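Local coordinates for hypothetical protein (Pseudomonas aeruginosa, PDB 2H1T), which is of unknown function but probably binds glycolipids and may take part in glycolipid metabolism, at residues Pro95-Pro107 against Ile129-Ser143. Sequence-based numbering, arbitrary orientation.
Sequences PAFDGCLDIDIWP and IRALYIEAPALEPRS
Strand 102-106, the outermost strand of a mixed sheet, runs parallel to strand 126-135, the two being joined by helix 113-119 in a beta-alpha-beta unit. Five backbone hydrogen bonds zip them together, from Leu132 N to Asp102 O (2.7 Å) at one end to Ala136 N to Trp106 O (2.9 Å) at the other. Before the first of these bonds, a water links the two segments: it donates to Arg130 O and Asp102 OD2 and accepts from Leu101 N, while Arg118 forms a salt bridge with the same carboxylate oxygen. On the face with Ile103 and Ile105, the end methyls Ile103 CD1 and Ile134 CD1 meet at 3.7 Å. Ile103 also packs on Leu60 and Ala63, and Ile105 on Phe65, of strand 60-69. Farther along this face, Leu132, with CG anti to its backbone N (chi1 -177°), sets CD1 over the Phe97 ring as a CH-pi contact, 3.6 Å from the centroid. Pro141 CB touches CZ of that ring, and Cys100 CB lies against Leu132 CB. Nearby, Asp98 O approaches Arg130 CD at 3.5 Å. The other face is more polar. Tyr133 and Trp106 run alongside each other in the same direction, with Tyr133 OH 3.4 Å from Trp106 CB. That hydroxyl donates to Glu135 OE1 on its anti side (2.8 Å), and Glu135 CG in turn packs against Trp106 CD1. The indole NE1 bonds to Glu40, and Asp104 OD2 is bound by Gln146. Trp106 and Pro107 also pack on Trp14 of the second subunit. The chemistry thus differs by face: one side is held by apolar packing, whereas on the other the bond to Glu135 would help fix the hydroxyl of Tyr133, whose side chain lies about 3 Å from a bound methylpentanediol.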
ATOM      1  N   PRO A  95     -28.690   3.673  15.762  1.00 20.66           N
ATOM      2  CA  PRO A  95     -29.112   2.882  16.936  1.00 20.82           C
ATOM      3  C   PRO A  95     -28.499   1.476  17.028  1.00 21.23           C
ATOM      4  O   PRO A  95     -28.368   0.916  18.132  1.00 20.87           O
ATOM      5  CB  PRO A  95     -30.639   2.817  16.788  1.00 20.62           C
ATOM      6  CG  PRO A  95     -30.886   3.050  15.330  1.00 21.76           C
ATOM      7  CD  PRO A  95     -29.828   3.996  14.882  1.00 22.05           C
ATOM      8  N   ALA A  96     -28.039   0.949  15.898  1.00 20.28           N
ATOM      9  CA  ALA A  96     -27.512  -0.392  15.862  1.00 21.32           C
ATOM     10  C   ALA A  96     -26.213  -0.481  16.638  1.00 20.68           C
ATOM     11  O   ALA A  96     -25.738  -1.572  16.888  1.00 23.50           O
ATOM     12  CB  ALA A  96     -27.304  -0.868  14.414  1.00 21.93           C
ATOM     13  N   PHE A  97     -25.635   0.665  17.001  1.00 20.27           N
ATOM     14  CA  PHE A  97     -24.352   0.679  17.713  1.00 18.78           C
ATOM     15  C   PHE A  97     -24.550   1.044  19.179  1.00 16.92           C
ATOM     16  O   PHE A  97     -23.587   1.192  19.939  1.00 15.55           O
ATOM     17  CB  PHE A  97     -23.373   1.661  17.059  1.00 18.07           C
ATOM     18  CG  PHE A  97     -23.158   1.422  15.592  1.00 20.18           C
ATOM     19  CD1 PHE A  97     -23.350   0.154  15.021  1.00 22.22           C
ATOM     20  CD2 PHE A  97     -22.715   2.438  14.778  1.00 21.81           C
ATOM     21  CE1 PHE A  97     -23.144  -0.046  13.666  1.00 20.59           C
ATOM     22  CE2 PHE A  97     -22.496   2.218  13.410  1.00 21.32           C
ATOM     23  CZ  PHE A  97     -22.726   0.992  12.869  1.00 20.91           C
ATOM     24  N   ASP A  98     -25.808   1.177  19.590  1.00 17.68           N
ATOM     25  CA  ASP A  98     -26.092   1.551  20.967  1.00 18.41           C
ATOM     26  C   ASP A  98     -25.280   0.726  21.955  1.00 16.63           C
ATOM     27  O   ASP A  98     -25.197  -0.487  21.814  1.00 19.07           O
ATOM     28  CB  ASP A  98     -27.588   1.379  21.252  1.00 19.11           C
ATOM     29  CG  ASP A  98     -28.440   2.547  20.747  1.00 21.97           C
ATOM     30  OD1 ASP A  98     -27.929   3.623  20.334  1.00 23.17           O
ATOM     31  OD2 ASP A  98     -29.670   2.384  20.806  1.00 20.13           O
ATOM     32  N   GLY A  99     -24.676   1.377  22.944  1.00 17.71           N
ATOM     33  CA  GLY A  99     -23.879   0.689  23.974  1.00 16.95           C
ATOM     34  C   GLY A  99     -22.402   0.556  23.687  1.00 18.54           C
ATOM     35  O   GLY A  99     -21.631   0.258  24.582  1.00 19.67           O
ATOM     36  N   CYS A 100     -21.978   0.757  22.443  1.00 19.37           N
ATOM     37  CA  CYS A 100     -20.545   0.708  22.159  1.00 17.96           C
ATOM     38  C   CYS A 100     -19.872   1.968  22.659  1.00 17.68           C
ATOM     39  O   CYS A 100     -20.285   3.061  22.316  1.00 15.63           O
ATOM     40  CB  CYS A 100     -20.286   0.598  20.641  1.00 18.78           C
ATOM     41  SG  CYS A 100     -20.802  -0.955  19.951  1.00 19.09           S
ATOM     42  N   LEU A 101     -18.846   1.814  23.488  1.00 15.69           N
ATOM     43  CA  LEU A 101     -18.039   2.949  23.968  1.00 16.48           C
ATOM     44  C   LEU A 101     -16.664   3.078  23.269  1.00 17.52           C
ATOM     45  O   LEU A 101     -16.053   4.165  23.309  1.00 17.49           O
ATOM     46  CB  LEU A 101     -17.776   2.784  25.475  1.00 18.64           C
ATOM     47  CG  LEU A 101     -19.017   2.680  26.374  1.00 18.19           C
ATOM     48  CD1 LEU A 101     -18.608   2.520  27.835  1.00 18.81           C
ATOM     49  CD2 LEU A 101     -19.905   3.860  26.191  1.00 20.56           C
ATOM     50  N   ASP A 102     -16.163   1.959  22.708  1.00 16.16           N
ATOM     51  CA  ASP A 102     -14.830   1.880  22.111  1.00 17.66           C
ATOM     52  C   ASP A 102     -14.966   1.370  20.668  1.00 17.63           C
ATOM     53  O   ASP A 102     -15.902   0.613  20.334  1.00 18.17           O
ATOM     54  CB  ASP A 102     -13.889   0.965  22.888  1.00 19.30           C
ATOM     55  CG  ASP A 102     -13.999   1.142  24.366  1.00 21.51           C
ATOM     56  OD1 ASP A 102     -13.551   2.202  24.912  1.00 21.73           O
ATOM     57  OD2 ASP A 102     -14.579   0.227  24.983  1.00 19.37           O
ATOM     58  N   ILE A 103     -14.035   1.800  19.842  1.00 18.82           N
ATOM     59  CA  ILE A 103     -13.882   1.297  18.480  1.00 18.63           C
ATOM     60  C   ILE A 103     -12.736   0.265  18.488  1.00 16.07           C
ATOM     61  O   ILE A 103     -11.792   0.379  19.271  1.00 16.80           O
ATOM     62  CB  ILE A 103     -13.598   2.457  17.478  1.00 19.69           C
ATOM     63  CG1 ILE A 103     -14.905   3.122  17.068  1.00 24.32           C
ATOM     64  CG2 ILE A 103     -12.952   1.981  16.193  1.00 21.25           C
ATOM     65  CD1 ILE A 103     -14.718   4.230  15.989  1.00 24.66           C
ATOM     66  N   ASP A 104     -12.863  -0.737  17.628  1.00 16.51           N
ATOM     67  CA  ASP A 104     -11.815  -1.714  17.345  1.00 15.59           C
ATOM     68  C   ASP A 104     -11.689  -1.772  15.819  1.00 15.78           C
ATOM     69  O   ASP A 104     -12.630  -2.150  15.107  1.00 15.00           O
ATOM     70  CB  ASP A 104     -12.193  -3.070  17.939  1.00 15.84           C
ATOM     71  CG  ASP A 104     -11.172  -4.170  17.648  1.00 18.75           C
ATOM     72  OD1 ASP A 104     -10.173  -3.945  16.894  1.00 16.79           O
ATOM     73  OD2 ASP A 104     -11.382  -5.302  18.172  1.00 23.63           O
ATOM     74  N   ILE A 105     -10.533  -1.357  15.330  1.00 14.39           N
ATOM     75  CA  ILE A 105     -10.251  -1.308  13.881  1.00 15.11           C
ATOM     76  C   ILE A 105      -9.370  -2.512  13.628  1.00 16.25           C
ATOM     77  O   ILE A 105      -8.369  -2.678  14.318  1.00 16.58           O
ATOM     78  CB  ILE A 105      -9.409  -0.055  13.503  1.00 16.84           C
ATOM     79  CG1 ILE A 105     -10.188   1.262  13.693  1.00 14.69           C
ATOM     80  CG2 ILE A 105      -8.945  -0.169  12.054  1.00 15.71           C
ATOM     81  CD1 ILE A 105      -9.311   2.474  13.971  1.00 16.39           C
ATOM     82  N   TRP A 106      -9.700  -3.295  12.604  1.00 16.46           N
ATOM     83  CA  TRP A 106      -8.792  -4.330  12.036  1.00 15.69           C
ATOM     84  C   TRP A 106      -8.268  -3.751  10.723  1.00 17.42           C
ATOM     85  O   TRP A 106      -9.041  -3.203   9.939  1.00 18.07           O
ATOM     86  CB  TRP A 106      -9.520  -5.669  11.741  1.00 17.60           C
ATOM     87  CG  TRP A 106      -8.703  -6.586  10.877  1.00 17.77           C
ATOM     88  CD1 TRP A 106      -8.756  -6.736   9.495  1.00 22.68           C
ATOM     89  CD2 TRP A 106      -7.642  -7.451  11.321  1.00 20.86           C
ATOM     90  NE1 TRP A 106      -7.772  -7.623   9.077  1.00 21.86           N
ATOM     91  CE2 TRP A 106      -7.092  -8.082  10.174  1.00 19.11           C
ATOM     92  CE3 TRP A 106      -7.083  -7.722  12.571  1.00 20.58           C
ATOM     93  CZ2 TRP A 106      -6.033  -8.987  10.255  1.00 21.60           C
ATOM     94  CZ3 TRP A 106      -6.025  -8.632  12.647  1.00 21.60           C
ATOM     95  CH2 TRP A 106      -5.518  -9.245  11.497  1.00 21.69           C
ATOM     96  N   PRO A 107      -6.978  -3.920  10.442  1.00 15.55           N
ATOM     97  CA  PRO A 107      -5.935  -4.513  11.270  1.00 15.50           C
ATOM     98  C   PRO A 107      -5.110  -3.491  12.033  1.00 16.50           C
ATOM     99  O   PRO A 107      -4.139  -2.944  11.497  1.00 15.76           O
ATOM    100  CB  PRO A 107      -5.072  -5.219  10.222  1.00 15.82           C
ATOM    101  CG  PRO A 107      -5.191  -4.399   9.019  1.00 16.09           C
ATOM    102  CD  PRO A 107      -6.495  -3.685   9.059  1.00 13.65           C
ATOM    103  N   ILE A 129     -17.054  -5.898  27.292  1.00 15.24           N
ATOM    104  CA  ILE A 129     -17.375  -4.642  26.652  1.00 17.77           C
ATOM    105  C   ILE A 129     -18.121  -4.944  25.361  1.00 16.68           C
ATOM    106  O   ILE A 129     -18.147  -6.094  24.904  1.00 18.20           O
ATOM    107  CB  ILE A 129     -16.106  -3.763  26.383  1.00 20.40           C
ATOM    108  CG1 ILE A 129     -15.279  -4.336  25.221  1.00 20.04           C
ATOM    109  CG2 ILE A 129     -15.215  -3.668  27.637  1.00 22.22           C
ATOM    110  CD1 ILE A 129     -14.194  -3.445  24.714  1.00 21.85           C
ATOM    111  N   ARG A 130     -18.771  -3.909  24.845  1.00 17.29           N
ATOM    112  CA  ARG A 130     -19.357  -3.893  23.520  1.00 17.86           C
ATOM    113  C   ARG A 130     -18.549  -2.935  22.639  1.00 18.30           C
ATOM    114  O   ARG A 130     -18.573  -1.699  22.798  1.00 17.62           O
ATOM    115  CB  ARG A 130     -20.845  -3.557  23.605  1.00 18.70           C
ATOM    116  CG  ARG A 130     -21.581  -3.666  22.269  1.00 19.93           C
ATOM    117  CD  ARG A 130     -23.064  -3.224  22.349  1.00 23.57           C
ATOM    118  NE  ARG A 130     -23.823  -4.109  23.201  1.00 27.30           N
ATOM    119  CZ  ARG A 130     -24.179  -5.357  22.870  1.00 35.46           C
ATOM    120  NH1 ARG A 130     -23.884  -5.891  21.669  1.00 36.87           N
ATOM    121  NH2 ARG A 130     -24.833  -6.101  23.757  1.00 38.05           N
ATOM    122  N   ALA A 131     -17.753  -3.513  21.744  1.00 17.89           N
ATOM    123  CA  ALA A 131     -16.876  -2.736  20.915  1.00 16.28           C
ATOM    124  C   ALA A 131     -17.512  -2.480  19.562  1.00 15.12           C
ATOM    125  O   ALA A 131     -18.211  -3.334  19.018  1.00 17.24           O
ATOM    126  CB  ALA A 131     -15.522  -3.467  20.713  1.00 18.84           C
ATOM    127  N   LEU A 132     -17.278  -1.314  18.994  1.00 16.95           N
ATOM    128  CA  LEU A 132     -17.693  -1.080  17.597  1.00 16.34           C
ATOM    129  C   LEU A 132     -16.580  -1.517  16.636  1.00 16.92           C
ATOM    130  O   LEU A 132     -15.558  -0.856  16.476  1.00 17.24           O
ATOM    131  CB  LEU A 132     -18.134   0.384  17.401  1.00 16.76           C
ATOM    132  CG  LEU A 132     -18.656   0.760  16.045  1.00 16.77           C
ATOM    133  CD1 LEU A 132     -19.925  -0.079  15.695  1.00 17.25           C
ATOM    134  CD2 LEU A 132     -18.975   2.284  16.011  1.00 17.56           C
ATOM    135  N   TYR A 133     -16.779  -2.673  16.012  1.00 17.32           N
ATOM    136  CA  TYR A 133     -15.717  -3.349  15.262  1.00 15.25           C
ATOM    137  C   TYR A 133     -15.838  -2.880  13.823  1.00 15.95           C
ATOM    138  O   TYR A 133     -16.904  -3.016  13.195  1.00 15.68           O
ATOM    139  CB  TYR A 133     -15.893  -4.847  15.331  1.00 15.19           C
ATOM    140  CG  TYR A 133     -14.918  -5.624  14.462  1.00 17.68           C
ATOM    141  CD1 TYR A 133     -13.551  -5.676  14.788  1.00 16.84           C
ATOM    142  CD2 TYR A 133     -15.352  -6.320  13.332  1.00 15.80           C
ATOM    143  CE1 TYR A 133     -12.637  -6.396  14.011  1.00 17.05           C
ATOM    144  CE2 TYR A 133     -14.436  -7.038  12.560  1.00 16.54           C
ATOM    145  CZ  TYR A 133     -13.094  -7.068  12.900  1.00 19.92           C
ATOM    146  OH  TYR A 133     -12.222  -7.783  12.080  1.00 19.65           O
ATOM    147  N   ILE A 134     -14.741  -2.338  13.305  1.00 15.44           N
ATOM    148  CA  ILE A 134     -14.680  -1.775  11.938  1.00 16.54           C
ATOM    149  C   ILE A 134     -13.469  -2.427  11.261  1.00 17.78           C
ATOM    150  O   ILE A 134     -12.325  -2.209  11.653  1.00 16.47           O
ATOM    151  CB  ILE A 134     -14.494  -0.229  11.977  1.00 14.78           C
ATOM    152  CG1 ILE A 134     -15.551   0.391  12.880  1.00 19.59           C
ATOM    153  CG2 ILE A 134     -14.572   0.381  10.526  1.00 17.33           C
ATOM    154  CD1 ILE A 134     -15.335   1.860  13.242  1.00 18.83           C
ATOM    155  N   GLU A 135     -13.758  -3.243  10.259  1.00 17.32           N
ATOM    156  CA  GLU A 135     -12.756  -4.017   9.536  1.00 19.69           C
ATOM    157  C   GLU A 135     -12.453  -3.329   8.228  1.00 19.24           C
ATOM    158  O   GLU A 135     -13.340  -3.203   7.360  1.00 17.30           O
ATOM    159  CB  GLU A 135     -13.278  -5.431   9.333  1.00 19.15           C
ATOM    160  CG  GLU A 135     -12.309  -6.418   8.830  1.00 24.50           C
ATOM    161  CD  GLU A 135     -12.959  -7.799   8.648  1.00 23.17           C
ATOM    162  OE1 GLU A 135     -13.393  -8.423   9.656  1.00 24.74           O
ATOM    163  OE2 GLU A 135     -13.009  -8.255   7.493  1.00 31.96           O
ATOM    164  N   ALA A 136     -11.202  -2.880   8.073  1.00 19.51           N
ATOM    165  CA  ALA A 136     -10.765  -2.380   6.769  1.00 18.70           C
ATOM    166  C   ALA A 136     -10.569  -3.580   5.821  1.00 19.78           C
ATOM    167  O   ALA A 136     -10.203  -4.668   6.269  1.00 19.45           O
ATOM    168  CB  ALA A 136      -9.448  -1.594   6.896  1.00 19.90           C
ATOM    169  N   PRO A 137     -10.716  -3.351   4.503  1.00 18.23           N
ATOM    170  CA  PRO A 137     -11.024  -2.055   3.852  1.00 19.99           C
ATOM    171  C   PRO A 137     -12.498  -1.629   3.730  1.00 21.66           C
ATOM    172  O   PRO A 137     -12.765  -0.496   3.330  1.00 21.73           O
ATOM    173  CB  PRO A 137     -10.403  -2.238   2.450  1.00 19.62           C
ATOM    174  CG  PRO A 137     -10.471  -3.692   2.187  1.00 19.30           C
ATOM    175  CD  PRO A 137     -10.412  -4.400   3.506  1.00 18.92           C
ATOM    176  N   ALA A 138     -13.449  -2.499   4.059  1.00 22.80           N
ATOM    177  CA  ALA A 138     -14.852  -2.192   3.759  1.00 21.14           C
ATOM    178  C   ALA A 138     -15.465  -1.173   4.703  1.00 20.44           C
ATOM    179  O   ALA A 138     -16.404  -0.501   4.307  1.00 18.50           O
ATOM    180  CB  ALA A 138     -15.681  -3.422   3.740  1.00 22.71           C
ATOM    181  N   LEU A 139     -14.962  -1.114   5.933  1.00 20.06           N
ATOM    182  CA  LEU A 139     -15.345  -0.114   6.939  1.00 21.95           C
ATOM    183  C   LEU A 139     -16.853  -0.110   7.174  1.00 21.56           C
ATOM    184  O   LEU A 139     -17.503   0.947   7.162  1.00 20.81           O
ATOM    185  CB  LEU A 139     -14.884   1.290   6.528  1.00 23.00           C
ATOM    186  CG  LEU A 139     -13.398   1.557   6.283  1.00 22.78           C
ATOM    187  CD1 LEU A 139     -13.249   3.031   6.055  1.00 21.66           C
ATOM    188  CD2 LEU A 139     -12.562   1.109   7.435  1.00 20.67           C
ATOM    189  N   GLU A 140     -17.398  -1.312   7.353  1.00 21.02           N
ATOM    190  CA  GLU A 140     -18.818  -1.510   7.699  1.00 22.57           C
ATOM    191  C   GLU A 140     -18.914  -1.870   9.172  1.00 18.84           C
ATOM    192  O   GLU A 140     -18.670  -3.014   9.545  1.00 16.65           O
ATOM    193  CB  GLU A 140     -19.393  -2.618   6.836  1.00 22.63           C
ATOM    194  CG  GLU A 140     -19.642  -2.157   5.437  1.00 25.48           C
ATOM    195  CD  GLU A 140     -19.688  -3.302   4.439  1.00 27.72           C
ATOM    196  OE1 GLU A 140     -19.410  -4.470   4.823  1.00 35.46           O
ATOM    197  OE2 GLU A 140     -19.971  -3.014   3.263  1.00 30.42           O
ATOM    198  N   PRO A 141     -19.191  -0.879  10.028  1.00 17.79           N
ATOM    199  CA  PRO A 141     -19.087  -1.210  11.454  1.00 15.26           C
ATOM    200  C   PRO A 141     -20.124  -2.192  11.959  1.00 17.37           C
ATOM    201  O   PRO A 141     -21.250  -2.255  11.427  1.00 16.27           O
ATOM    202  CB  PRO A 141     -19.292   0.143  12.148  1.00 15.53           C
ATOM    203  CG  PRO A 141     -18.918   1.197  11.043  1.00 15.48           C
ATOM    204  CD  PRO A 141     -19.532   0.541   9.832  1.00 18.32           C
ATOM    205  N   ARG A 142     -19.755  -2.954  12.987  1.00 16.91           N
ATOM    206  CA  ARG A 142     -20.767  -3.693  13.722  1.00 18.51           C
ATOM    207  C   ARG A 142     -20.384  -3.893  15.148  1.00 18.55           C
ATOM    208  O   ARG A 142     -19.179  -3.968  15.490  1.00 18.84           O
ATOM    209  CB  ARG A 142     -21.054  -5.029  13.079  1.00 17.87           C
ATOM    210  CG  ARG A 142     -19.888  -5.956  13.048  1.00 20.73           C
ATOM    211  CD  ARG A 142     -20.170  -7.202  12.212  1.00 23.47           C
ATOM    212  NE  ARG A 142     -18.927  -7.943  11.943  1.00 26.40           N
ATOM    213  CZ  ARG A 142     -18.356  -8.790  12.788  1.00 33.71           C
ATOM    214  NH1 ARG A 142     -18.893  -9.023  13.977  1.00 39.62           N
ATOM    215  NH2 ARG A 142     -17.238  -9.431  12.442  1.00 33.46           N
ATOM    216  N   SER A 143     -21.407  -3.984  15.989  1.00 17.51           N
ATOM    217  CA  SER A 143     -21.174  -4.245  17.401  0.50 19.71           C
ATOM    218  C   SER A 143     -20.572  -5.639  17.639  1.00 19.32           C
ATOM    219  O   SER A 143     -20.956  -6.620  16.999  1.00 18.94           O
ATOM    220  CB  SER A 143     -22.471  -4.087  18.185  0.50 21.04           C
ATOM    221  OG  SER A 143     -22.201  -4.231  19.554  0.50 22.55           O
TER
HETATM  222  O   HOH W   1     -17.195  -0.489  24.651  1.00 16.85           O